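Local structure of protease Do-like 2, chloroplastic (Arabidopsis thaliana, 4FLN) at residues Y229-T233 with T234-H238; L86-A90 with H91-H95; D458-D462 with K463-F467; T381-E385 with P386-E390. The protein is a serine endopeptidase of the plant chloroplast that performs the primary cleavage of the photodamaged D1 protein of photosystem II. One frame throughout, in Å; residues are numbered along the deposited sequence.

Contact 1: Y229-T233 with T234-H238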
loop_
_atom_site.group_PDB
_atom_site.type_symbol
_atom_site.label_atom_id
_atom_site.label_comp_id
_atom_site.label_asym_id
_atom_site.label_seq_id
_atom_site.Cartn_x
_atom_site.Cartn_y
_atom_site.Cartn_z
ATOM N N TYR B 229 -11.687 -25.947 -9.867
ATOM C CA TYR B 229 -11.673 -27.189 -9.099
ATOM C C TYR B 229 -12.982 -27.959 -9.176
ATOM O O TYR B 229 -14.062 -27.382 -9.277
ATOM C CB TYR B 229 -11.323 -26.904 -7.648
ATOM C CG TYR B 229 -9.938 -26.354 -7.504
ATOM C CD1 TYR B 229 -8.842 -27.206 -7.407
ATOM C CD2 TYR B 229 -9.715 -24.987 -7.489
ATOM C CE1 TYR B 229 -7.562 -26.709 -7.286
ATOM C CE2 TYR B 229 -8.442 -24.481 -7.366
ATOM C CZ TYR B 229 -7.369 -25.346 -7.266
ATOM O OH TYR B 229 -6.098 -24.842 -7.144
ATOM N N VAL B 230 -12.877 -29.278 -9.129
ATOM C CA VAL B 230 -14.060 -30.120 -9.206
ATOM C C VAL B 230 -14.005 -31.270 -8.219
ATOM O O VAL B 230 -13.068 -32.063 -8.230
ATOM C CB VAL B 230 -14.256 -30.702 -10.620
ATOM C CG1 VAL B 230 -15.458 -31.636 -10.640
ATOM C CG2 VAL B 230 -14.416 -29.584 -11.640
ATOM N N ILE B 231 -15.019 -31.365 -7.375
ATOM C CA ILE B 231 -15.202 -32.548 -6.557
ATOM C C ILE B 231 -15.627 -33.712 -7.455
ATOM O O ILE B 231 -16.700 -33.664 -8.061
ATOM C CB ILE B 231 -16.278 -32.290 -5.512
ATOM C CG1 ILE B 231 -15.887 -31.072 -4.673
ATOM C CG2 ILE B 231 -16.478 -33.527 -4.645
ATOM C CD1 ILE B 231 -17.042 -30.250 -4.167
ATOM N N PRO B 232 -14.780 -34.754 -7.561
ATOM C CA PRO B 232 -15.080 -35.858 -8.488
ATOM C C PRO B 232 -16.242 -36.756 -8.060
ATOM O O PRO B 232 -16.652 -36.774 -6.887
ATOM C CB PRO B 232 -13.775 -36.667 -8.520
ATOM C CG PRO B 232 -13.049 -36.285 -7.279
ATOM C CD PRO B 232 -13.425 -34.862 -6.993
ATOM N N THR B 233 -16.759 -37.496 -9.037
ATOM C CA THR B 233 -17.826 -38.464 -8.833
ATOM C C THR B 233 -17.566 -39.416 -7.670
ATOM O O THR B 233 -18.470 -39.706 -6.886
ATOM C CB THR B 233 -18.028 -39.308 -10.099
ATOM O OG1 THR B 233 -18.521 -38.470 -11.137
ATOM C CG2 THR B 233 -19.024 -40.436 -9.855
ATOM N N THR B 234 -16.338 -39.914 -7.566
ATOM C CA THR B 234 -16.014 -40.892 -6.532
ATOM C C THR B 234 -16.219 -40.351 -5.114
ATOM O O THR B 234 -16.707 -41.063 -4.239
ATOM C CB THR B 234 -14.595 -41.464 -6.705
ATOM O OG1 THR B 234 -13.627 -40.453 -6.423
ATOM C CG2 THR B 234 -14.397 -41.928 -8.135
ATOM N N VAL B 235 -15.858 -39.091 -4.889
ATOM C CA VAL B 235 -16.054 -38.485 -3.583
ATOM C C VAL B 235 -17.532 -38.276 -3.384
ATOM O O VAL B 235 -18.041 -38.363 -2.270
ATOM C CB VAL B 235 -15.360 -37.133 -3.470
ATOM C CG1 VAL B 235 -15.765 -36.453 -2.181
ATOM C CG2 VAL B 235 -13.862 -37.308 -3.534
ATOM N N VAL B 236 -18.220 -37.999 -4.482
ATOM C CA VAL B 236 -19.667 -37.840 -4.452
ATOM C C VAL B 236 -20.385 -39.143 -4.139
ATOM O O VAL B 236 -21.313 -39.151 -3.325
ATOM C CB VAL B 236 -20.214 -37.291 -5.773
ATOM C CG1 VAL B 236 -21.732 -37.261 -5.725
ATOM C CG2 VAL B 236 -19.656 -35.910 -6.026
ATOM N N SER B 237 -19.964 -40.231 -4.789
ATOM C CA SER B 237 -20.557 -41.553 -4.549
ATOM C C SER B 237 -20.443 -41.865 -3.079
ATOM O O SER B 237 -21.423 -42.229 -2.434
ATOM C CB SER B 237 -19.832 -42.658 -5.317
ATOM O OG SER B 237 -19.716 -42.361 -6.694
ATOM N N HIS B 238 -19.229 -41.707 -2.558
ATOM C CA HIS B 238 -18.945 -41.975 -1.161
ATOM C C HIS B 238 -19.937 -41.254 -0.273
ATOM O O HIS B 238 -20.438 -41.809 0.695
ATOM C CB HIS B 238 -17.531 -41.529 -0.813
ATOM C CG HIS B 238 -17.116 -41.892 0.576
ATOM N ND1 HIS B 238 -17.679 -41.315 1.695
ATOM C CD2 HIS B 238 -16.201 -42.781 1.029
ATOM C CE1 HIS B 238 -17.122 -41.826 2.777
ATOM N NE2 HIS B 238 -16.228 -42.723 2.401
#
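Two flat groups, the backbone carbonyls of P232 and T233, accept the N-H groups of the first helical turn that follows. V236 N donates to P232 O within the plane of that carbonyl (3.1 Å, N-H...O angle 154°), while V235 N reaches the same oxygen weakly. T233 O is gripped twice: S237 N comes almost head-on, and S237 OG lies above the carbonyl plane, 50° out of it and 2.9 Å away. The hydroxyl gets there because chi1 of S237 (-52°) turns OG back beside its own backbone N; an alanine here would probably cost T233 O its second donor, the one above the carbonyl plane. P232 occupies the N-cap position where strand 228-232 of the second barrel of the chymotrypsin-like fold passes into helix 233-246. At the rim of the proline ring, CG meets V235 CG2 at 4.0 Å. I231 CG2 touches V235 CG1 at 3.9 Å, the two side chains crossing at about a right angle, and V236 CG2 at 4.2 Å. I231 and V236 also pack on I123 of the first barrel, and T233 OG1 is hydrogen-bonded to G143 O.

Contact 2: L86-A90 with H91-H95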
loop_
_atom_site.group_PDB
_atom_site.type_symbol
_atom_site.label_atom_id
_atom_site.label_comp_id
_atom_site.label_asym_id
_atom_site.label_seq_id
_atom_site.Cartn_x
_atom_site.Cartn_y
_atom_site.Cartn_z
ATOM N N LEU B 86 -31.518 -32.729 -5.256
ATOM C CA LEU B 86 -30.626 -31.763 -5.892
ATOM C C LEU B 86 -29.252 -31.783 -5.229
ATOM O O LEU B 86 -29.137 -31.825 -4.006
ATOM C CB LEU B 86 -31.206 -30.350 -5.807
ATOM C CG LEU B 86 -32.495 -30.124 -6.586
ATOM C CD1 LEU B 86 -32.970 -28.688 -6.438
ATOM C CD2 LEU B 86 -32.271 -30.485 -8.051
ATOM N N LEU B 87 -28.208 -31.740 -6.040
ATOM C CA LEU B 87 -26.846 -31.759 -5.527
ATOM C C LEU B 87 -26.291 -30.345 -5.494
ATOM O O LEU B 87 -26.547 -29.557 -6.396
ATOM C CB LEU B 87 -25.980 -32.636 -6.432
ATOM C CG LEU B 87 -24.700 -33.239 -5.866
ATOM C CD1 LEU B 87 -24.886 -33.603 -4.412
ATOM C CD2 LEU B 87 -24.340 -34.472 -6.673
ATOM N N THR B 88 -25.529 -30.020 -4.460
ATOM C CA THR B 88 -24.858 -28.725 -4.413
ATOM C C THR B 88 -23.646 -28.724 -3.491
ATOM O O THR B 88 -23.294 -29.741 -2.919
ATOM C CB THR B 88 -25.821 -27.592 -4.007
ATOM O OG1 THR B 88 -25.211 -26.329 -4.293
ATOM C CG2 THR B 88 -26.155 -27.663 -2.522
ATOM N N ASN B 89 -22.988 -27.579 -3.372
ATOM C CA ASN B 89 -21.928 -27.435 -2.390
ATOM C C ASN B 89 -22.546 -27.147 -1.037
ATOM O O ASN B 89 -23.613 -26.544 -0.953
ATOM C CB ASN B 89 -20.967 -26.317 -2.771
ATOM C CG ASN B 89 -20.052 -26.706 -3.895
ATOM O OD1 ASN B 89 -19.967 -26.018 -4.912
ATOM N ND2 ASN B 89 -19.367 -27.823 -3.731
ATOM N N ALA B 90 -21.891 -27.580 0.030
ATOM C CA ALA B 90 -22.444 -27.336 1.344
ATOM C C ALA B 90 -22.347 -25.849 1.679
ATOM O O ALA B 90 -23.230 -25.293 2.321
ATOM C CB ALA B 90 -21.751 -28.181 2.366
ATOM N N HIS B 91 -21.287 -25.200 1.212
ATOM C CA HIS B 91 -21.078 -23.786 1.511
ATOM C C HIS B 91 -22.160 -22.903 0.885
ATOM O O HIS B 91 -22.421 -21.797 1.361
ATOM C CB HIS B 91 -19.661 -23.322 1.138
ATOM C CG HIS B 91 -19.499 -22.917 -0.299
ATOM N ND1 HIS B 91 -18.705 -23.613 -1.185
ATOM C CD2 HIS B 91 -20.008 -21.871 -0.995
ATOM C CE1 HIS B 91 -18.738 -23.020 -2.365
ATOM N NE2 HIS B 91 -19.519 -21.958 -2.276
ATOM N N CYS B 92 -22.813 -23.396 -0.160
ATOM C CA CYS B 92 -23.946 -22.669 -0.737
ATOM C C CYS B 92 -25.105 -22.540 0.260
ATOM O O CYS B 92 -25.675 -21.467 0.408
ATOM C CB CYS B 92 -24.434 -23.324 -2.042
ATOM S SG CYS B 92 -23.199 -23.398 -3.356
ATOM N N VAL B 93 -25.458 -23.646 0.911
ATOM C CA VAL B 93 -26.568 -23.694 1.857
ATOM C C VAL B 93 -26.127 -23.567 3.311
ATOM O O VAL B 93 -26.926 -23.735 4.225
ATOM C CB VAL B 93 -27.370 -24.987 1.713
ATOM C CG1 VAL B 93 -28.085 -25.019 0.375
ATOM C CG2 VAL B 93 -26.458 -26.192 1.884
ATOM N N GLU B 94 -24.843 -23.316 3.524
ATOM C CA GLU B 94 -24.306 -23.204 4.872
ATOM C C GLU B 94 -25.109 -22.231 5.750
ATOM O O GLU B 94 -25.496 -21.154 5.298
ATOM C CB GLU B 94 -22.840 -22.787 4.798
ATOM C CG GLU B 94 -22.377 -21.922 5.942
ATOM C CD GLU B 94 -20.881 -21.667 5.896
ATOM O OE1 GLU B 94 -20.451 -20.542 6.253
ATOM O OE2 GLU B 94 -20.138 -22.596 5.507
ATOM N N HIS B 95 -25.356 -22.631 6.999
ATOM C CA HIS B 95 -26.158 -21.858 7.958
ATOM C C HIS B 95 -27.476 -21.377 7.359
ATOM O O HIS B 95 -27.857 -20.218 7.531
ATOM C CB HIS B 95 -25.386 -20.648 8.498
ATOM C CG HIS B 95 -24.204 -20.999 9.344
ATOM N ND1 HIS B 95 -22.905 -20.794 8.929
ATOM C CD2 HIS B 95 -24.121 -21.531 10.588
ATOM C CE1 HIS B 95 -22.073 -21.185 9.879
ATOM N NE2 HIS B 95 -22.785 -21.636 10.897
#
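H91, the charge-relay histidine by similarity, leans its ring alongside the side chain of N89, two residues earlier. From CB, a chi1 of 85° sets CG between the backbone N and the carbonyl carbon, and this brings the ring back beside the side chain of N89. ND1 comes 3.9 Å from N89 CB, but its hydrogen-bond partner lies outside the two segments; the H91 side chain comes to about 3 Å from that of D122 at the nearest atoms. CE1 lies beside the same N89 carbon and 4.1 Å from N89 OD1. The CH-pi contact is off-centre, N89 CB sitting 4.2 Å from the ring centroid and 29° off its normal. Amide and ring run side by side in the same direction, their planes 10° apart, and both side chains touch S200, the charge-relay serine by similarity.

One residue on, C92 reaches back to the strand end: its SG packs 3.7 Å from T88 OG1, whose hydrogen bond goes to S77 O, and equally close to N89 CB. The backbone turn is loosely bonded, with weak links from C92 N to N89 O (3.3 Å) and from V93 N to A90 O. Strand 85-88 of the first barrel thus passes into the short, weakly bonded helix 90-93, the place that the catalytic histidine holds in trypsin-like proteases. D122, the likely third member of the triad, accepts from H91 N and weakly from A90 N at OD1, and from N89 ND2 at its backbone O. This chemistry is consistent with N89 acting as a second-shell residue, flanking the imidazole with its CB and amide while its ND2 holds the main chain of D122.

Contact 3: D458-D462 with K463-F467; sequences DMCKD and KYLVF
C460 and L465 meet through complementary torsions: C460 SG stands anti to its backbone N (chi1 -175°), while in L465 CG lies beside its own N and CD1 continues the chain extended (chi2 175°), which turns the other methyl, CD2, toward the sulfur. The resulting apolar contact, SG to CD2 at 3.8 Å, spans the turn of the second PDZ domain that leads from helix 450-459 into strand 464-469. Both residues are buried, and both side chains also pack on F442 of strand 437-442 and on R479 of helix 479-493.

K463 carries its CG anti to the backbone N, and this carbon lies over one face of the Y464 ring, 3.3 Å above the plane and displaced toward the rim. Beyond CG the lysine chain bends at chi2 and then runs extended to NZ, which forms a salt bridge with E478 at the end of the adjoining strand 474-478. The Y464 hydroxyl is hydrogen-bonded to E269 of a second subunit, which places this part of the PDZ domain at a subunit interface of the hexamer.

D462 CB approaches Y464 O at 4.0 Å, and the backbone O of D462 accepts from R479 NH1. Within the bend, the backbone D462 N donates a weak hydrogen bond to C460 SG, at 3.5 Å and an N-H...S angle of 149°.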
loop_
_atom_site.group_PDB
_atom_site.type_symbol
_atom_site.label_atom_id
_atom_site.label_comp_id
_atom_site.label_asym_id
_atom_site.label_seq_id
_atom_site.Cartn_x
_atom_site.Cartn_y
_atom_site.Cartn_z
ATOM N N ASP B 458 -21.953 -25.695 38.656
ATOM C CA ASP B 458 -23.251 -25.994 39.258
ATOM C C ASP B 458 -23.154 -26.879 40.509
ATOM O O ASP B 458 -23.955 -26.751 41.432
ATOM C CB ASP B 458 -24.190 -26.630 38.229
ATOM C CG ASP B 458 -24.420 -25.746 37.014
ATOM O OD1 ASP B 458 -24.118 -24.533 37.081
ATOM O OD2 ASP B 458 -24.913 -26.266 35.990
ATOM N N MET B 459 -22.174 -27.772 40.541
ATOM C CA MET B 459 -21.970 -28.618 41.708
ATOM C C MET B 459 -21.184 -27.911 42.804
ATOM O O MET B 459 -21.006 -28.459 43.886
ATOM C CB MET B 459 -21.249 -29.908 41.320
ATOM C CG MET B 459 -22.074 -30.823 40.450
ATOM S SD MET B 459 -23.608 -31.290 41.276
ATOM C CE MET B 459 -24.525 -32.027 39.921
ATOM N N CYS B 460 -20.706 -26.699 42.536
ATOM C CA CYS B 460 -19.820 -26.036 43.487
ATOM C C CYS B 460 -20.586 -25.397 44.638
ATOM O O CYS B 460 -21.408 -24.502 44.437
ATOM C CB CYS B 460 -18.960 -24.975 42.788
ATOM S SG CYS B 460 -17.705 -24.195 43.859
ATOM N N LYS B 461 -20.329 -25.894 45.841
ATOM C CA LYS B 461 -20.845 -25.282 47.057
ATOM C C LYS B 461 -19.784 -24.462 47.797
ATOM O O LYS B 461 -20.059 -23.910 48.864
ATOM C CB LYS B 461 -21.486 -26.340 47.970
ATOM C CG LYS B 461 -21.811 -27.655 47.251
ATOM C CD LYS B 461 -22.916 -28.463 47.926
ATOM C CE LYS B 461 -24.277 -27.824 47.693
ATOM N NZ LYS B 461 -24.437 -27.386 46.275
ATOM N N ASP B 462 -18.576 -24.390 47.235
ATOM C CA ASP B 462 -17.420 -23.873 47.976
ATOM C C ASP B 462 -17.404 -22.374 48.158
ATOM O O ASP B 462 -18.182 -21.647 47.546
ATOM C CB ASP B 462 -16.122 -24.257 47.278
ATOM C CG ASP B 462 -15.695 -25.663 47.590
ATOM O OD1 ASP B 462 -15.912 -26.091 48.750
ATOM O OD2 ASP B 462 -15.148 -26.331 46.677
ATOM N N LYS B 463 -16.445 -21.918 48.953
ATOM C CA LYS B 463 -16.362 -20.516 49.325
ATOM C C LYS B 463 -15.996 -19.706 48.096
ATOM O O LYS B 463 -16.664 -18.730 47.755
ATOM C CB LYS B 463 -15.316 -20.331 50.427
ATOM C CG LYS B 463 -15.006 -18.882 50.792
ATOM C CD LYS B 463 -16.246 -18.112 51.210
ATOM C CE LYS B 463 -15.876 -16.747 51.777
ATOM N NZ LYS B 463 -17.077 -15.927 52.098
ATOM N N TYR B 464 -14.943 -20.143 47.416
ATOM C CA TYR B 464 -14.442 -19.425 46.259
ATOM C C TYR B 464 -14.562 -20.214 44.956
ATOM O O TYR B 464 -14.579 -21.448 44.942
ATOM C CB TYR B 464 -12.984 -19.030 46.482
ATOM C CG TYR B 464 -12.745 -18.197 47.722
ATOM C CD1 TYR B 464 -12.104 -18.735 48.832
ATOM C CD2 TYR B 464 -13.152 -16.872 47.777
ATOM C CE1 TYR B 464 -11.880 -17.981 49.961
ATOM C CE2 TYR B 464 -12.935 -16.108 48.901
ATOM C CZ TYR B 464 -12.299 -16.664 49.993
ATOM O OH TYR B 464 -12.083 -15.896 51.118
ATOM N N LEU B 465 -14.653 -19.481 43.857
ATOM C CA LEU B 465 -14.486 -20.063 42.541
ATOM C C LEU B 465 -13.042 -19.810 42.125
ATOM O O LEU B 465 -12.653 -18.667 41.875
ATOM C CB LEU B 465 -15.454 -19.406 41.553
ATOM C CG LEU B 465 -16.952 -19.598 41.838
ATOM C CD1 LEU B 465 -17.802 -18.806 40.858
ATOM C CD2 LEU B 465 -17.335 -21.069 41.796
ATOM N N VAL B 466 -12.240 -20.868 42.062
ATOM C CA VAL B 466 -10.828 -20.711 41.715
ATOM C C VAL B 466 -10.509 -21.179 40.289
ATOM O O VAL B 466 -10.628 -22.356 39.971
ATOM C CB VAL B 466 -9.904 -21.444 42.719
ATOM C CG1 VAL B 466 -8.456 -21.202 42.371
ATOM C CG2 VAL B 466 -10.181 -20.982 44.131
ATOM N N PHE B 467 -10.100 -20.244 39.439
ATOM C CA PHE B 467 -9.756 -20.552 38.059
ATOM C C PHE B 467 -8.257 -20.436 37.845
ATOM O O PHE B 467 -7.707 -19.347 37.955
ATOM C CB PHE B 467 -10.460 -19.580 37.118
ATOM C CG PHE B 467 -11.964 -19.679 37.147
ATOM C CD1 PHE B 467 -12.718 -18.793 37.908
ATOM C CD2 PHE B 467 -12.627 -20.650 36.402
ATOM C CE1 PHE B 467 -14.098 -18.874 37.932
ATOM C CE2 PHE B 467 -14.003 -20.737 36.428
ATOM C CZ PHE B 467 -14.742 -19.846 37.199
#

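Contact 4: T381-E385 with P386-E390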
loop_
_atom_site.group_PDB
_atom_site.type_symbol
_atom_site.label_atom_id
_atom_site.label_comp_id
_atom_site.label_asym_id
_atom_site.label_seq_id
_atom_site.Cartn_x
_atom_site.Cartn_y
_atom_site.Cartn_z
ATOM N N THR B 381 -15.804 -19.745 26.272
ATOM C CA THR B 381 -16.195 -20.557 25.115
ATOM C C THR B 381 -15.085 -21.529 24.743
ATOM O O THR B 381 -13.924 -21.338 25.130
ATOM C CB THR B 381 -16.479 -19.729 23.853
ATOM O OG1 THR B 381 -15.543 -18.651 23.774
ATOM C CG2 THR B 381 -17.875 -19.188 23.855
ATOM N N PRO B 382 -15.435 -22.576 23.976
ATOM C CA PRO B 382 -14.399 -23.450 23.423
ATOM C C PRO B 382 -13.646 -22.721 22.312
ATOM O O PRO B 382 -14.225 -21.929 21.568
ATOM C CB PRO B 382 -15.198 -24.631 22.866
ATOM C CG PRO B 382 -16.539 -24.537 23.505
ATOM C CD PRO B 382 -16.781 -23.074 23.666
ATOM N N LEU B 383 -12.345 -22.958 22.235
ATOM C CA LEU B 383 -11.535 -22.394 21.180
ATOM C C LEU B 383 -11.930 -23.112 19.898
ATOM O O LEU B 383 -12.075 -24.338 19.877
ATOM C CB LEU B 383 -10.055 -22.629 21.490
ATOM C CG LEU B 383 -8.949 -21.652 21.074
ATOM C CD1 LEU B 383 -7.772 -22.444 20.552
ATOM C CD2 LEU B 383 -9.404 -20.639 20.051
ATOM N N SER B 384 -12.130 -22.348 18.834
ATOM C CA SER B 384 -12.451 -22.927 17.539
ATOM C C SER B 384 -11.764 -22.124 16.446
ATOM O O SER B 384 -11.336 -20.998 16.670
ATOM C CB SER B 384 -13.968 -22.962 17.317
ATOM O OG SER B 384 -14.503 -21.663 17.126
ATOM N N GLU B 385 -11.656 -22.694 15.256
ATOM C CA GLU B 385 -11.014 -21.970 14.173
ATOM C C GLU B 385 -11.763 -20.675 13.812
ATOM O O GLU B 385 -11.155 -19.603 13.715
ATOM C CB GLU B 385 -10.801 -22.874 12.963
ATOM C CG GLU B 385 -9.344 -22.932 12.518
ATOM C CD GLU B 385 -8.446 -23.691 13.492
ATOM O OE1 GLU B 385 -8.876 -24.752 14.002
ATOM O OE2 GLU B 385 -7.307 -23.232 13.743
ATOM N N PRO B 386 -13.091 -20.763 13.636
ATOM C CA PRO B 386 -13.897 -19.566 13.371
ATOM C C PRO B 386 -13.654 -18.460 14.396
ATOM O O PRO B 386 -13.532 -17.299 14.001
ATOM C CB PRO B 386 -15.325 -20.076 13.496
ATOM C CG PRO B 386 -15.241 -21.511 13.145
ATOM C CD PRO B 386 -13.910 -21.985 13.654
ATOM N N LEU B 387 -13.578 -18.805 15.681
ATOM C CA LEU B 387 -13.309 -17.801 16.715
ATOM C C LEU B 387 -11.976 -17.093 16.460
ATOM O O LEU B 387 -11.894 -15.867 16.475
ATOM C CB LEU B 387 -13.320 -18.429 18.116
ATOM C CG LEU B 387 -13.055 -17.479 19.291
ATOM C CD1 LEU B 387 -13.921 -16.253 19.144
ATOM C CD2 LEU B 387 -13.334 -18.169 20.623
ATOM N N ILE B 388 -10.938 -17.888 16.237
ATOM C CA ILE B 388 -9.635 -17.385 15.838
ATOM C C ILE B 388 -9.763 -16.487 14.605
ATOM O O ILE B 388 -9.328 -15.338 14.625
ATOM C CB ILE B 388 -8.673 -18.561 15.544
ATOM C CG1 ILE B 388 -8.497 -19.422 16.798
ATOM C CG2 ILE B 388 -7.330 -18.058 15.036
ATOM C CD1 ILE B 388 -7.607 -20.608 16.608
ATOM N N GLU B 389 -10.379 -16.999 13.542
ATOM C CA GLU B 389 -10.562 -16.209 12.325
ATOM C C GLU B 389 -11.157 -14.824 12.622
ATOM O O GLU B 389 -10.677 -13.805 12.132
ATOM C CB GLU B 389 -11.446 -16.957 11.323
ATOM C CG GLU B 389 -10.778 -17.280 9.989
ATOM C CD GLU B 389 -9.802 -18.454 10.076
ATOM O OE1 GLU B 389 -8.771 -18.338 10.778
ATOM O OE2 GLU B 389 -10.067 -19.497 9.435
ATOM N N GLU B 390 -12.195 -14.797 13.442
ATOM C CA GLU B 390 -12.937 -13.579 13.696
ATOM C C GLU B 390 -12.203 -12.592 14.607
ATOM O O GLU B 390 -12.371 -11.379 14.475
ATOM C CB GLU B 390 -14.294 -13.935 14.296
ATOM C CG GLU B 390 -15.218 -12.761 14.477
ATOM C CD GLU B 390 -16.472 -13.139 15.219
ATOM O OE1 GLU B 390 -17.332 -12.260 15.415
ATOM O OE2 GLU B 390 -16.595 -14.317 15.613
#
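S384 caps the helix that starts after it: L387 N points at S384 OG in a weak capping bond of 3.3 Å, angle 160°. The hydroxyl is placed for this by a chi1 of 70°, between the backbone N and the carbonyl carbon. S384 O in turn takes I388 N along an almost straight N-H...O line (178°), and E389 N donates to E385 O in the next step of the helix.

P386 fits the first turn, where its lack of an N-H costs no helical bond. Its CD packs 3.5 Å from S384 OG, against the capping hydroxyl. A glycine here would remove the ring that flanks the capping serine and would probably leave the backbone of this first turn freer to rotate.

Next to the cap, L383 CD2 meets I388 CG1 in an apolar contact at 3.6 Å; these residues directly precede the N-cap and follow it by four, the spacing of a hydrophobic staple. T381 brings a hydroxyl to the helix instead, its OG1 approaching L387 CD2 at 3.9 Å. The E385 side chain lies alongside I388, with OE2 3.9 Å from I388 CD1, and its carboxylate pairs with R405 in a salt bridge. E389 OE1 stays 5.9 Å from E385 OE2, and R405 would be expected to ease any repulsion between the two.

Further out, helix 398-406 packs on L383 and I388 through A404, while I418 of strand 417-422 meets T381, L383 and L387, so that helix 385-391 of this PDZ domain is wedged between the sheet and its neighbouring helix.

Contacts 1 and 2 belong to the two barrels of the protease and meet at the active-site cleft. Their centres are about 15 Å apart, I231 CD1 packs on N89 ND2 at 3.4 Å, and V236 CG1 reaches L87 CD2 at 3.9 Å. Contact 2 carries the histidine of the inferred triad and contact 1 lies beside its aspartate, the side chain of I231 being about 5 Å from that of D122. Contact 4 comes within about 8 Å of contact 2 at the nearest atoms without touching it. Contacts 3 and 4 share the sheet of the second PDZ domain, their centres about 27 Å apart, and contact 3 lies about 52 Å, centre to centre, from contact 1.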